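Local coordinates for DynF (Micromonospora chersina, PDB 6UBL), which is of unknown biochemical function but belongs to the dynemicin biosynthesis pathway, where its beta-barrel fold may serve to bind a pathway intermediate, at the interface of chains A and B. Residues are numbered along the deposited sequence; one frame, centred on the assembly and turned at random. Chains: chain A/B, DynF.

The four contacts are patches of one two-fold symmetric interface between two DynF chains. Contacts 1 and 4 lie about 9 Å apart between the centres of their C-alpha atoms and share A:Phe9 and B:Glu152. Contacts 2 and 3, also about 9 Å apart, share A:Thr116 and B:Met178, while contacts 2 and 4 share B:Tyr176 and B:Met178 at about 12 Å. B:Met178 thus takes part in contacts 2, 3 and 4. Contacts 1 and 2 are about 20 Å apart; arginines in 1, 2 and 4 spread polar anchoring along the interface, consistent with a dimer, although the structure alone does not show one in solution.

Contact 1: the interface of chains A and B. Residues chain A 8-12; chain B 151-152, 188.
B:Arg151 lies alongside A:Leu8, both side chains pointing the same way, and buries 90 Å² against the N-terminal segment of chain A. Its chain, extended from CG to NE, carries the guanidinium past A:Leu8 to A:Gly10. Methyl CD1 of A:Leu8 covers one guanidinium face near its rim, 3.7 Å from CZ of B:Arg151. NH1 of B:Arg151 donates to the carbonyl O of A:Gly10 at 3.0 Å, from above the carbonyl plane. B:Asp188 holds the guanidinium from its own chain: OD1 lies in the guanidinium plane and takes both NH1 (2.8 Å), nearly along its C-O axis, and NH2 (2.9 Å) of B:Arg151, from above the carboxylate plane, which would limit rotation of the guanidinium. The same aspartate crosses A:Pro12 at about a right angle, and its backbone O takes the NE hydrogen of A:Arg11 at 2.8 Å. Water 2 joins the backbone O of A:Leu8 to that of B:Arg151, and water 1 that of A:Phe9 to OE2 of B:Glu152. An alanine in place of B:Arg151 would probably leave the A:Gly10 carbonyl without this donor and deprive the B:Asp188 carboxylate of its charged mate. The patch ties the N-terminal segment of one DynF chain to two loops of the other.

Contact 2: the interface of chains A and B. Residues chain A 116-117, 119-120, 122, 124, 130, 159; chain B 176-178.
The B:176-178 loop enters chain A between the loop around residues 116-124 and strands 129-135 and 154-159, placing B:Arg177 among three carboxylates. The arginine buries 114 Å², and its chain bends at chi3 (91°) to turn the guanidinium into this acidic site. A:Glu124 meets it tip to tip in an end-on pair of nearly straight bonds: OE2 accepts from NH1 of B:Arg177 at 2.8 Å and OE1 from NH2 at 2.9 Å. From another side, OD1 of A:Asp119 takes NE of B:Arg177 at 2.9 Å on its syn side, the carboxylate standing almost perpendicular to the guanidinium. The backbone O of A:Asp119 accepts from NH2 of B:Arg177 as well. NH1 is also bonded to OD1 of A:Asp159, which it meets from above the carboxylate plane. The other oxygen of that aspartate, OD2, uses its syn lone pair for the phenol OH of B:Tyr176 at 2.5 Å, with ring and carboxylate nearly coplanar. CB of A:Pro117 packs over one guanidinium face, 3.6 Å from CZ of B:Arg177. By gripping B:Arg177 through all its guanidinium nitrogens, the site probably fixes the orientation of the B:176-178 loop and helps pin it to chain A.

Contact 3: the interface of chains A and B. Residues chain A 80, 82, 113, 115-116, 118; chain B 51, 178, 191, 194.
A:Phe118 and B:Tyr194 form the apolar centre, their side chains crossing at about a right angle. The edge of the phenylalanine meets the tyrosine face near CD1 of B:Tyr194, which lies 3.5 Å from CZ of A:Phe118. CZ of A:Phe118 also stands over the centre of the A:Arg115 guanidinium. The aliphatic part of that arginine continues the packing: CG lies 3.9 Å from SD of B:Met178, and CD approaches the phenol end of B:Tyr194. A bend at chi3 (-68°) turns the guanidinium back toward its own chain, where NE and NH2 both bond to the A:Thr116 backbone O, from opposite faces of the carbonyl plane. NH1 passes near the ring of B:Pro51 and is salt-bridged to A:Glu80, while B:Pro191 meets A:Tyr82 tip to tip. At the polar rim, NE2 of A:Gln113 donates to the phenol OH of B:Tyr194 at 2.9 Å, with the oxygen tilted from the amide plane. A phenylalanine in place of B:Tyr194 would probably leave the A:Gln113 amide and the bridging water without their phenol partner. That water, water 4, lies in the plane of the tyrosine ring and contacts OH of B:Tyr194 at 2.5 Å, OE1 of A:Glu80 at 2.6 Å and NH1 of A:Arg115 at 2.9 Å.

Contact 4: the interface of chains A and B. Residues chain A 9, 132, 134, 155; chain B 152, 176, 178.
A:Arg132, extended in backbone (phi -140°, psi 152°) on strand 129-135, faces B:Glu152 and the carbonyls of B:Tyr176 and B:Met178, which lie in loops. Its side chain and B:Glu152 reach toward each other tip to tip, guanidinium and carboxylate nearly coplanar. The grip is side-on: NE of A:Arg132 donates to OE2 of B:Glu152 at 3.1 Å, along the syn lone pair, and NH2 donates to OE1 at 2.8 Å. The bend at chi3 (-62°) swings the guanidinium toward this carboxylate. At the other end NH1 of A:Arg132 donates to the backbone O of B:Tyr176 at 2.9 Å, nearly along the C=O axis, but the bond is bent and the oxygen tilted from the guanidinium plane. The carbonyl O of B:Met178 lies over one guanidinium face; the N-H groups point elsewhere, so no hydrogen bond forms. Water 5 links NH2 of A:Arg132 to the backbone N of B:Tyr176 at 3.1 and 3.0 Å. Beside the ion pair, methyl CD1 of A:Ile155 packs 4.0 Å from CD of B:Glu152. A:Arg132 and A:Ala134 project from strand 129-135 and A:Ile155 from strand 154-159, so part of the chain A barrel surface receives the two loops of chain B.

Contact 1: the interface of chains A and B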
loop_
_atom_site.group_PDB
_atom_site.type_symbol
_atom_site.label_atom_id
_atom_site.label_comp_id
_atom_site.label_asym_id
_atom_site.label_seq_id
_atom_site.Cartn_x
_atom_site.Cartn_y
_atom_site.Cartn_z
ATOM N N LEU A 8 12.141 -2.594 1.194
ATOM C CA LEU A 8 11.583 -3.089 2.448
ATOM C C LEU A 8 10.173 -2.534 2.642
ATOM O O LEU A 8 9.973 -1.309 2.592
ATOM C CB LEU A 8 12.453 -2.665 3.627
ATOM C CG LEU A 8 13.955 -2.914 3.478
ATOM C CD1 LEU A 8 14.649 -2.460 4.767
ATOM C CD2 LEU A 8 14.284 -4.345 3.148
ATOM N N PHE A 9 9.196 -3.426 2.848
ATOM C CA PHE A 9 7.819 -3.009 3.092
ATOM C C PHE A 9 7.468 -2.960 4.579
ATOM O O PHE A 9 6.293 -2.784 4.923
ATOM C CB PHE A 9 6.814 -3.897 2.346
ATOM C CG PHE A 9 6.901 -3.793 0.842
ATOM C CD1 PHE A 9 7.027 -2.549 0.227
ATOM C CD2 PHE A 9 6.828 -4.919 0.056
ATOM C CE1 PHE A 9 7.111 -2.452 -1.149
ATOM C CE2 PHE A 9 6.905 -4.824 -1.321
ATOM C CZ PHE A 9 7.042 -3.593 -1.923
ATOM N N GLY A 10 8.452 -3.115 5.461
ATOM C CA GLY A 10 8.228 -3.008 6.885
ATOM C C GLY A 10 9.518 -3.301 7.626
ATOM O O GLY A 10 10.605 -3.131 7.066
ATOM N N ARG A 11 9.421 -3.766 8.854
ATOM C CA ARG A 11 10.588 -3.898 9.715
ATOM C C ARG A 11 11.234 -5.268 9.550
ATOM O O ARG A 11 10.538 -6.288 9.628
ATOM C CB ARG A 11 10.160 -3.724 11.159
ATOM C CG ARG A 11 11.290 -3.589 12.122
ATOM C CD ARG A 11 10.759 -3.347 13.513
ATOM N NE ARG A 11 11.839 -3.031 14.421
ATOM C CZ ARG A 11 11.755 -3.073 15.744
ATOM N NH1 ARG A 11 10.625 -3.438 16.330
ATOM N NH2 ARG A 11 12.809 -2.758 16.485
ATOM N N PRO A 12 12.549 -5.341 9.335
ATOM C CA PRO A 12 13.198 -6.657 9.283
ATOM C C PRO A 12 13.161 -7.384 10.619
ATOM O O PRO A 12 13.278 -6.779 11.690
ATOM C CB PRO A 12 14.637 -6.339 8.854
ATOM C CG PRO A 12 14.565 -4.989 8.214
ATOM C CD PRO A 12 13.474 -4.258 8.946
ATOM N N ARG B 151 7.165 3.324 4.857
ATOM C CA ARG B 151 7.573 2.262 3.938
ATOM C C ARG B 151 6.414 1.681 3.138
ATOM O O ARG B 151 6.591 1.339 1.961
ATOM C CB ARG B 151 8.278 1.131 4.690
ATOM C CG ARG B 151 9.722 1.436 4.960
ATOM C CD ARG B 151 10.477 0.322 5.652
ATOM N NE ARG B 151 11.871 0.733 5.745
ATOM C CZ ARG B 151 12.792 0.175 6.516
ATOM N NH1 ARG B 151 12.492 -0.869 7.280
ATOM N NH2 ARG B 151 14.023 0.657 6.519
ATOM N N GLU B 152 5.239 1.545 3.749
ATOM C CA GLU B 152 4.053 1.216 2.970
ATOM C C GLU B 152 3.617 2.497 2.271
ATOM O O GLU B 152 3.569 3.550 2.916
ATOM C CB GLU B 152 2.891 0.823 3.895
ATOM C CG GLU B 152 3.028 -0.458 4.683
ATOM C CD GLU B 152 1.864 -0.704 5.612
ATOM O OE1 GLU B 152 0.782 -0.025 5.485
ATOM O OE2 GLU B 152 1.974 -1.570 6.512
ATOM N N ASP B 188 14.647 0.975 10.592
ATOM C CA ASP B 188 14.351 -0.417 10.900
ATOM C C ASP B 188 13.846 -0.587 12.330
ATOM O O ASP B 188 13.777 -1.715 12.824
ATOM C CB ASP B 188 15.602 -1.267 10.689
ATOM C CG ASP B 188 15.950 -1.462 9.212
ATOM O OD1 ASP B 188 15.069 -1.320 8.342
ATOM O OD2 ASP B 188 17.139 -1.723 8.943
HETATM O O HOH W 1 4.680 -2.053 7.016
HETATM O O HOH W 2 9.234 0.973 1.084
#

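Contact 2: the interface of chains A and B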
loop_
_atom_site.group_PDB
_atom_site.type_symbol
_atom_site.label_atom_id
_atom_site.label_comp_id
_atom_site.label_asym_id
_atom_site.label_seq_id
_atom_site.Cartn_x
_atom_site.Cartn_y
_atom_site.Cartn_z
ATOM N N THR A 116 -2.349 -4.010 19.256
ATOM C CA THR A 116 -3.658 -3.449 19.586
ATOM C C THR A 116 -4.017 -2.343 18.595
ATOM O O THR A 116 -3.198 -1.440 18.350
ATOM C CB THR A 116 -3.608 -2.876 21.000
ATOM O OG1 THR A 116 -3.345 -3.928 21.942
ATOM C CG2 THR A 116 -4.897 -2.141 21.348
ATOM N N PRO A 117 -5.206 -2.380 17.998
ATOM C CA PRO A 117 -5.618 -1.299 17.099
ATOM C C PRO A 117 -6.001 -0.037 17.863
ATOM O O PRO A 117 -6.341 -0.069 19.047
ATOM C CB PRO A 117 -6.826 -1.895 16.363
ATOM C CG PRO A 117 -7.418 -2.850 17.382
ATOM C CD PRO A 117 -6.228 -3.441 18.094
ATOM N N ASP A 119 -8.573 1.702 16.850
ATOM C CA ASP A 119 -10.011 1.786 16.611
ATOM C C ASP A 119 -10.653 0.464 17.025
ATOM O O ASP A 119 -11.091 -0.317 16.170
ATOM C CB ASP A 119 -10.299 2.091 15.140
ATOM C CG ASP A 119 -9.837 0.996 14.191
ATOM O OD1 ASP A 119 -8.703 0.464 14.338
ATOM O OD2 ASP A 119 -10.622 0.650 13.284
ATOM N N PRO A 120 -10.644 0.143 18.338
ATOM C CA PRO A 120 -11.281 -1.089 18.840
ATOM C C PRO A 120 -12.810 -1.010 18.869
ATOM O O PRO A 120 -13.449 -1.276 19.888
ATOM C CB PRO A 120 -10.711 -1.210 20.258
ATOM C CG PRO A 120 -10.452 0.202 20.673
ATOM C CD PRO A 120 -9.993 0.907 19.418
ATOM N N ALA A 122 -14.998 -2.395 16.427
ATOM C CA ALA A 122 -15.397 -3.278 15.351
ATOM C C ALA A 122 -16.086 -4.546 15.825
ATOM O O ALA A 122 -16.320 -5.440 15.011
ATOM C CB ALA A 122 -14.168 -3.647 14.517
ATOM N N GLU A 124 -14.719 -6.764 17.811
ATOM C CA GLU A 124 -13.718 -7.770 18.066
ATOM C C GLU A 124 -13.772 -8.138 19.536
ATOM O O GLU A 124 -14.372 -7.432 20.354
ATOM C CB GLU A 124 -12.359 -7.144 17.777
ATOM C CG GLU A 124 -12.114 -6.879 16.300
ATOM C CD GLU A 124 -10.931 -5.967 16.070
ATOM O OE1 GLU A 124 -10.891 -4.878 16.697
ATOM O OE2 GLU A 124 -10.035 -6.330 15.283
ATOM N N ALA A 130 -4.773 -6.524 16.013
ATOM C CA ALA A 130 -4.886 -6.362 14.574
ATOM C C ALA A 130 -3.562 -6.764 13.954
ATOM O O ALA A 130 -2.497 -6.349 14.416
ATOM C CB ALA A 130 -5.204 -4.913 14.229
ATOM N N ASP A 159 -8.190 -9.195 11.361
ATOM C CA ASP A 159 -8.741 -8.510 12.518
ATOM C C ASP A 159 -9.157 -9.544 13.554
ATOM O O ASP A 159 -9.149 -10.756 13.304
ATOM C CB ASP A 159 -9.916 -7.632 12.089
ATOM C CG ASP A 159 -9.496 -6.552 11.082
ATOM O OD1 ASP A 159 -8.459 -5.903 11.300
ATOM O OD2 ASP A 159 -10.198 -6.372 10.070
ATOM N N TYR B 176 -5.823 1.300 6.124
ATOM C CA TYR B 176 -6.601 0.340 6.893
ATOM C C TYR B 176 -6.059 0.285 8.317
ATOM O O TYR B 176 -5.038 -0.378 8.594
ATOM C CB TYR B 176 -6.536 -1.041 6.269
ATOM C CG TYR B 176 -7.564 -1.976 6.833
ATOM C CD1 TYR B 176 -7.246 -2.877 7.837
ATOM C CD2 TYR B 176 -8.878 -1.932 6.386
ATOM C CE1 TYR B 176 -8.200 -3.729 8.350
ATOM C CE2 TYR B 176 -9.829 -2.788 6.876
ATOM C CZ TYR B 176 -9.491 -3.686 7.873
ATOM O OH TYR B 176 -10.456 -4.523 8.370
ATOM N N ARG B 177 -6.757 0.990 9.218
ATOM C CA ARG B 177 -6.504 0.987 10.659
ATOM C C ARG B 177 -5.239 1.743 11.057
ATOM O O ARG B 177 -5.276 2.546 12.000
ATOM C CB ARG B 177 -6.535 -0.406 11.275
ATOM C CG ARG B 177 -7.798 -1.182 10.970
ATOM C CD ARG B 177 -7.949 -2.414 11.849
ATOM N NE ARG B 177 -8.701 -2.150 13.069
ATOM C CZ ARG B 177 -9.124 -3.076 13.914
ATOM N NH1 ARG B 177 -8.823 -4.354 13.702
ATOM N NH2 ARG B 177 -9.818 -2.731 14.985
ATOM N N MET B 178 -4.116 1.477 10.384
ATOM C CA MET B 178 -2.870 2.120 10.773
ATOM C C MET B 178 -1.815 1.991 9.685
ATOM O O MET B 178 -1.660 0.926 9.079
ATOM C CB MET B 178 -2.347 1.501 12.081
ATOM C CG MET B 178 -1.867 0.055 11.932
ATOM S SD MET B 178 -1.488 -0.771 13.486
ATOM C CE MET B 178 -3.102 -1.120 14.167
HETATM O O HOH W 3 -6.143 1.283 14.323
#

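Contact 3: the interface of chains A and B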
loop_
_atom_site.group_PDB
_atom_site.type_symbol
_atom_site.label_atom_id
_atom_site.label_comp_id
_atom_site.label_asym_id
_atom_site.label_seq_id
_atom_site.Cartn_x
_atom_site.Cartn_y
_atom_site.Cartn_z
ATOM N N GLU A 80 3.424 -6.634 21.441
ATOM C CA GLU A 80 3.480 -6.435 20.009
ATOM C C GLU A 80 4.438 -7.468 19.438
ATOM O O GLU A 80 5.426 -7.838 20.082
ATOM C CB GLU A 80 4.033 -5.070 19.683
ATOM C CG GLU A 80 3.178 -3.920 20.133
ATOM C CD GLU A 80 3.762 -2.612 19.669
ATOM O OE1 GLU A 80 3.695 -2.352 18.456
ATOM O OE2 GLU A 80 4.347 -1.894 20.503
ATOM N N TYR A 82 6.432 -8.336 15.638
ATOM C CA TYR A 82 6.789 -7.964 14.277
ATOM C C TYR A 82 7.024 -9.232 13.472
ATOM O O TYR A 82 7.552 -10.217 13.986
ATOM C CB TYR A 82 8.042 -7.092 14.305
ATOM C CG TYR A 82 7.713 -5.757 14.928
ATOM C CD1 TYR A 82 7.217 -4.719 14.161
ATOM C CD2 TYR A 82 7.820 -5.571 16.302
ATOM C CE1 TYR A 82 6.874 -3.511 14.725
ATOM C CE2 TYR A 82 7.478 -4.366 16.885
ATOM C CZ TYR A 82 7.010 -3.338 16.081
ATOM O OH TYR A 82 6.665 -2.128 16.646
ATOM N N GLN A 113 3.030 -6.687 11.214
ATOM C CA GLN A 113 3.035 -6.572 12.663
ATOM C C GLN A 113 1.674 -6.950 13.226
ATOM O O GLN A 113 0.666 -7.018 12.511
ATOM C CB GLN A 113 3.450 -5.178 13.118
ATOM C CG GLN A 113 2.543 -4.068 12.634
ATOM C CD GLN A 113 3.154 -2.715 12.878
ATOM O OE1 GLN A 113 3.527 -2.010 11.940
ATOM N NE2 GLN A 113 3.279 -2.352 14.146
ATOM N N ARG A 115 -0.572 -5.843 16.682
ATOM C CA ARG A 115 -0.660 -4.943 17.820
ATOM C C ARG A 115 -2.104 -4.528 18.058
ATOM O O ARG A 115 -2.965 -4.660 17.188
ATOM C CB ARG A 115 0.245 -3.714 17.658
ATOM C CG ARG A 115 -0.093 -2.760 16.485
ATOM C CD ARG A 115 0.370 -1.344 16.840
ATOM N NE ARG A 115 -0.477 -0.864 17.926
ATOM C CZ ARG A 115 -0.077 -0.170 18.991
ATOM N NH1 ARG A 115 1.194 0.172 19.151
ATOM N NH2 ARG A 115 -0.969 0.178 19.914
ATOM N N THR A 116 -2.349 -4.010 19.256
ATOM C CA THR A 116 -3.658 -3.449 19.586
ATOM C C THR A 116 -4.017 -2.343 18.595
ATOM O O THR A 116 -3.198 -1.440 18.350
ATOM C CB THR A 116 -3.608 -2.876 21.000
ATOM O OG1 THR A 116 -3.345 -3.928 21.942
ATOM C CG2 THR A 116 -4.897 -2.141 21.348
ATOM N N PHE A 118 -5.953 1.095 17.149
ATOM C CA PHE A 118 -6.377 2.388 17.683
ATOM C C PHE A 118 -7.882 2.580 17.583
ATOM O O PHE A 118 -8.415 3.517 18.183
ATOM C CB PHE A 118 -5.577 3.499 16.996
ATOM C CG PHE A 118 -4.088 3.289 17.114
ATOM C CD1 PHE A 118 -3.457 3.490 18.332
ATOM C CD2 PHE A 118 -3.363 2.843 16.044
ATOM C CE1 PHE A 118 -2.087 3.261 18.448
ATOM C CE2 PHE A 118 -1.994 2.617 16.148
ATOM C CZ PHE A 118 -1.372 2.834 17.358
ATOM N N PRO B 51 1.728 5.948 20.068
ATOM C CA PRO B 51 1.358 4.916 21.048
ATOM C C PRO B 51 1.596 5.347 22.488
ATOM O O PRO B 51 2.640 5.906 22.835
ATOM C CB PRO B 51 2.229 3.718 20.646
ATOM C CG PRO B 51 2.427 3.897 19.154
ATOM C CD PRO B 51 2.527 5.395 18.955
ATOM N N MET B 178 -4.116 1.477 10.384
ATOM C CA MET B 178 -2.870 2.120 10.773
ATOM C C MET B 178 -1.815 1.991 9.685
ATOM O O MET B 178 -1.660 0.926 9.079
ATOM C CB MET B 178 -2.347 1.501 12.081
ATOM C CG MET B 178 -1.867 0.055 11.932
ATOM S SD MET B 178 -1.488 -0.771 13.486
ATOM C CE MET B 178 -3.102 -1.120 14.167
ATOM N N PRO B 191 7.823 1.603 14.814
ATOM C CA PRO B 191 7.213 2.871 14.395
ATOM C C PRO B 191 7.124 3.871 15.541
ATOM O O PRO B 191 6.869 3.516 16.695
ATOM C CB PRO B 191 5.824 2.451 13.898
ATOM C CG PRO B 191 6.020 1.002 13.455
ATOM C CD PRO B 191 6.981 0.442 14.474
ATOM N N TYR B 194 1.621 6.306 13.946
ATOM C CA TYR B 194 0.855 5.733 12.856
ATOM C C TYR B 194 -0.060 6.804 12.282
ATOM O O TYR B 194 -0.690 7.564 13.025
ATOM C CB TYR B 194 0.028 4.530 13.354
ATOM C CG TYR B 194 0.886 3.397 13.876
ATOM C CD1 TYR B 194 1.350 3.392 15.186
ATOM C CD2 TYR B 194 1.253 2.340 13.056
ATOM C CE1 TYR B 194 2.141 2.374 15.668
ATOM C CE2 TYR B 194 2.051 1.310 13.528
ATOM C CZ TYR B 194 2.487 1.324 14.834
ATOM O OH TYR B 194 3.281 0.317 15.324
HETATM O O HOH W 4 3.714 0.208 17.811
#

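Contact 4: the interface of chains A and B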
loop_
_atom_site.group_PDB
_atom_site.type_symbol
_atom_site.label_atom_id
_atom_site.label_comp_id
_atom_site.label_asym_id
_atom_site.label_seq_id
_atom_site.Cartn_x
_atom_site.Cartn_y
_atom_site.Cartn_z
ATOM N N PHE A 9 9.196 -3.426 2.848
ATOM C CA PHE A 9 7.819 -3.009 3.092
ATOM C C PHE A 9 7.468 -2.960 4.579
ATOM O O PHE A 9 6.293 -2.784 4.923
ATOM C CB PHE A 9 6.814 -3.897 2.346
ATOM C CG PHE A 9 6.901 -3.793 0.842
ATOM C CD1 PHE A 9 7.027 -2.549 0.227
ATOM C CD2 PHE A 9 6.828 -4.919 0.056
ATOM C CE1 PHE A 9 7.111 -2.452 -1.149
ATOM C CE2 PHE A 9 6.905 -4.824 -1.321
ATOM C CZ PHE A 9 7.042 -3.593 -1.923
ATOM N N ARG A 132 -1.339 -7.176 10.284
ATOM C CA ARG A 132 -1.175 -6.681 8.926
ATOM C C ARG A 132 0.132 -7.224 8.361
ATOM O O ARG A 132 1.084 -7.508 9.102
ATOM C CB ARG A 132 -1.189 -5.163 8.820
ATOM C CG ARG A 132 -0.042 -4.471 9.519
ATOM C CD ARG A 132 -0.281 -2.974 9.641
ATOM N NE ARG A 132 -0.395 -2.259 8.357
ATOM C CZ ARG A 132 -1.519 -1.800 7.815
ATOM N NH1 ARG A 132 -2.695 -2.011 8.385
ATOM N NH2 ARG A 132 -1.479 -1.141 6.665
ATOM N N ALA A 134 2.499 -6.589 4.573
ATOM C CA ALA A 134 2.677 -5.889 3.304
ATOM C C ALA A 134 3.573 -6.755 2.428
ATOM O O ALA A 134 4.710 -7.043 2.811
ATOM C CB ALA A 134 3.328 -4.520 3.537
ATOM N N ILE A 155 -1.516 -5.249 0.810
ATOM C CA ILE A 155 -1.741 -5.113 2.241
ATOM C C ILE A 155 -2.754 -6.176 2.652
ATOM O O ILE A 155 -3.908 -6.162 2.196
ATOM C CB ILE A 155 -2.254 -3.710 2.581
ATOM C CG1 ILE A 155 -1.247 -2.629 2.149
ATOM C CG2 ILE A 155 -2.615 -3.629 4.064
ATOM C CD1 ILE A 155 0.169 -2.785 2.656
ATOM N N GLU B 152 5.239 1.545 3.749
ATOM C CA GLU B 152 4.053 1.216 2.970
ATOM C C GLU B 152 3.617 2.497 2.271
ATOM O O GLU B 152 3.569 3.550 2.916
ATOM C CB GLU B 152 2.891 0.823 3.895
ATOM C CG GLU B 152 3.028 -0.458 4.683
ATOM C CD GLU B 152 1.864 -0.704 5.612
ATOM O OE1 GLU B 152 0.782 -0.025 5.485
ATOM O OE2 GLU B 152 1.974 -1.570 6.512
ATOM N N TYR B 176 -5.823 1.300 6.124
ATOM C CA TYR B 176 -6.601 0.340 6.893
ATOM C C TYR B 176 -6.059 0.285 8.317
ATOM O O TYR B 176 -5.038 -0.378 8.594
ATOM C CB TYR B 176 -6.536 -1.041 6.269
ATOM C CG TYR B 176 -7.564 -1.976 6.833
ATOM C CD1 TYR B 176 -7.246 -2.877 7.837
ATOM C CD2 TYR B 176 -8.878 -1.932 6.386
ATOM C CE1 TYR B 176 -8.200 -3.729 8.350
ATOM C CE2 TYR B 176 -9.829 -2.788 6.876
ATOM C CZ TYR B 176 -9.491 -3.686 7.873
ATOM O OH TYR B 176 -10.456 -4.523 8.370
ATOM N N MET B 178 -4.116 1.477 10.384
ATOM C CA MET B 178 -2.870 2.120 10.773
ATOM C C MET B 178 -1.815 1.991 9.685
ATOM O O MET B 178 -1.660 0.926 9.079
ATOM C CB MET B 178 -2.347 1.501 12.081
ATOM C CG MET B 178 -1.867 0.055 11.932
ATOM S SD MET B 178 -1.488 -0.771 13.486
ATOM C CE MET B 178 -3.102 -1.120 14.167
HETATM O O HOH W 5 -3.438 0.205 4.719
HETATM O O HOH W 6 4.680 -2.053 7.016
#